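Local coordinates for protein inositol-3-phosphate synthase (PDB 1VKO) that is a tetrameric enzyme of the inositol-phosphate synthase family that holds nicotinamide-adenine-dinucleotide with a Rossmann-type domain, at residues A[50-54]-A[55-59]. Sequence-based numbering, arbitrary orientation.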
loop_
_atom_site.group_PDB
_atom_site.type_symbol
_atom_site.label_atom_id
_atom_site.label_comp_id
_atom_site.label_asym_id
_atom_site.label_seq_id
_atom_site.Cartn_x
_atom_site.Cartn_y
_atom_site.Cartn_z
ATOM N N PHE A 50 46.281 -3.694 1.982
ATOM C CA PHE A 50 46.106 -4.655 0.895
ATOM C C PHE A 50 47.251 -4.650 -0.103
ATOM O O PHE A 50 47.955 -3.652 -0.260
ATOM C CB PHE A 50 44.755 -4.407 0.164
ATOM C CG PHE A 50 43.584 -4.320 1.093
ATOM C CD1 PHE A 50 43.198 -3.097 1.636
ATOM C CD2 PHE A 50 42.886 -5.469 1.459
ATOM C CE1 PHE A 50 42.125 -3.022 2.543
ATOM C CE2 PHE A 50 41.798 -5.404 2.353
ATOM C CZ PHE A 50 41.424 -4.173 2.899
ATOM N N GLU A 51 47.427 -5.779 -0.779
ATOM C CA GLU A 51 48.360 -5.869 -1.888
ATOM C C GLU A 51 47.822 -6.864 -2.919
ATOM O O GLU A 51 47.515 -8.012 -2.589
ATOM C CB GLU A 51 49.754 -6.301 -1.402
ATOM C CG GLU A 51 50.599 -5.201 -0.761
ATOM C CD GLU A 51 51.994 -5.680 -0.352
ATOM O OE1 GLU A 51 52.618 -6.479 -1.099
ATOM O OE2 GLU A 51 52.478 -5.247 0.718
ATOM N N HIS A 52 47.718 -6.422 -4.168
ATOM C CA HIS A 52 47.229 -7.272 -5.246
ATOM C C HIS A 52 48.382 -8.013 -5.920
ATOM O O HIS A 52 49.338 -7.399 -6.341
ATOM C CB HIS A 52 46.402 -6.453 -6.223
ATOM C CG HIS A 52 45.391 -5.579 -5.543
ATOM N ND1 HIS A 52 44.094 -5.985 -5.302
ATOM C CD2 HIS A 52 45.502 -4.335 -5.018
ATOM C CE1 HIS A 52 43.440 -5.017 -4.682
ATOM N NE2 HIS A 52 44.274 -4.008 -4.489
ATOM N N ARG A 53 48.308 -9.339 -5.956
ATOM C CA ARG A 53 49.338 -10.138 -6.584
ATOM C C ARG A 53 48.684 -11.144 -7.508
ATOM O O ARG A 53 47.488 -11.453 -7.367
ATOM C CB ARG A 53 50.195 -10.865 -5.544
ATOM C CG ARG A 53 51.081 -9.992 -4.619
ATOM C CD ARG A 53 52.176 -9.149 -5.310
ATOM N NE ARG A 53 51.864 -7.709 -5.272
ATOM C CZ ARG A 53 52.462 -6.803 -4.487
ATOM N NH1 ARG A 53 53.432 -7.166 -3.660
ATOM N NH2 ARG A 53 52.088 -5.523 -4.533
ATOM N N ALA A 54 49.485 -11.637 -8.452
ATOM C CA ALA A 54 49.120 -12.719 -9.364
ATOM C C ALA A 54 48.255 -13.827 -8.721
ATOM O O ALA A 54 47.223 -14.210 -9.279
ATOM C CB ALA A 54 50.394 -13.319 -9.993
ATOM N N ASP A 55 48.665 -14.312 -7.545
ATOM C CA ASP A 55 47.974 -15.417 -6.846
ATOM C C ASP A 55 46.756 -15.022 -6.002
ATOM O O ASP A 55 46.013 -15.887 -5.551
ATOM C CB ASP A 55 48.968 -16.202 -5.985
ATOM C CG ASP A 55 49.639 -15.339 -4.920
ATOM O OD1 ASP A 55 49.257 -14.157 -4.749
ATOM O OD2 ASP A 55 50.567 -15.780 -4.197
ATOM N N GLY A 56 46.577 -13.721 -5.771
ATOM C CA GLY A 56 45.352 -13.169 -5.199
ATOM C C GLY A 56 45.557 -11.944 -4.320
ATOM O O GLY A 56 46.532 -11.206 -4.473
ATOM N N LEU A 57 44.648 -11.750 -3.367
ATOM C CA LEU A 57 44.648 -10.561 -2.512
ATOM C C LEU A 57 45.287 -10.783 -1.144
ATOM O O LEU A 57 44.805 -11.581 -0.351
ATOM C CB LEU A 57 43.216 -10.104 -2.315
ATOM C CG LEU A 57 42.955 -8.729 -1.738
ATOM C CD1 LEU A 57 43.630 -7.678 -2.564
ATOM C CD2 LEU A 57 41.475 -8.557 -1.753
ATOM N N HIS A 58 46.361 -10.053 -0.861
ATOM C CA HIS A 58 47.060 -10.218 0.401
ATOM C C HIS A 58 46.612 -9.150 1.376
ATOM O O HIS A 58 46.657 -7.959 1.065
ATOM C CB HIS A 58 48.579 -10.191 0.204
ATOM C CG HIS A 58 49.100 -11.319 -0.637
ATOM N ND1 HIS A 58 49.923 -12.303 -0.133
ATOM C CD2 HIS A 58 48.909 -11.623 -1.945
ATOM C CE1 HIS A 58 50.228 -13.157 -1.095
ATOM N NE2 HIS A 58 49.629 -12.768 -2.205
ATOM N N VAL A 59 46.161 -9.600 2.548
ATOM C CA VAL A 59 45.597 -8.730 3.573
ATOM C C VAL A 59 46.493 -8.715 4.804
ATOM O O VAL A 59 46.687 -9.738 5.440
ATOM C CB VAL A 59 44.156 -9.159 3.962
ATOM C CG1 VAL A 59 43.509 -8.123 4.918
ATOM C CG2 VAL A 59 43.286 -9.363 2.690
#
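Arg53 and His58 cross at about a right angle on the face of the hairpin that also carries Glu51, the aliphatic part of the arginine lying against the imidazole: CG of Arg53 is 3.8 Å from CD2 of His58. The arginine chain, bent at chi2 and chi3, then carries its guanidinium back along its own strand, where NE donates to His52 O from above the carbonyl plane and NH1 forms a salt bridge of 2.8 Å with Glu51 OE1. His58 is held from the turn: its NE2 gives a nearly straight bond of 2.9 Å to the syn side of Asp55 OD1, close to the ring plane. With CG between backbone N and carbonyl carbon (chi1 60°), Asp55 turns its carboxylate toward the ring of His58. Here is a beta hairpin with a two-residue loop, the end of the long pair 38-53 and 56-71, closed by a type I turn from Arg53 to Gly56. Two hydrogen-bonded pairs, Glu51 with His58 and Arg53 with Gly56, zip the backbones together; Gly56 has backbone angles (phi 147°, psi -153°) at which a CB would press on the carbonyl oxygen of Asp55. On the other face His52 and Leu57 lie side by side, CD1 of Leu57 3.3 Å from ND1 of His52, while CD2 of Phe50 lies 4.1 Å from CG2 of Val59. Residues 56-59 also pair in parallel with a strand of the second subunit, where Asp131 of that subunit hydrogen-bonds to His52 NE2 and its Glu28 to His58 ND1.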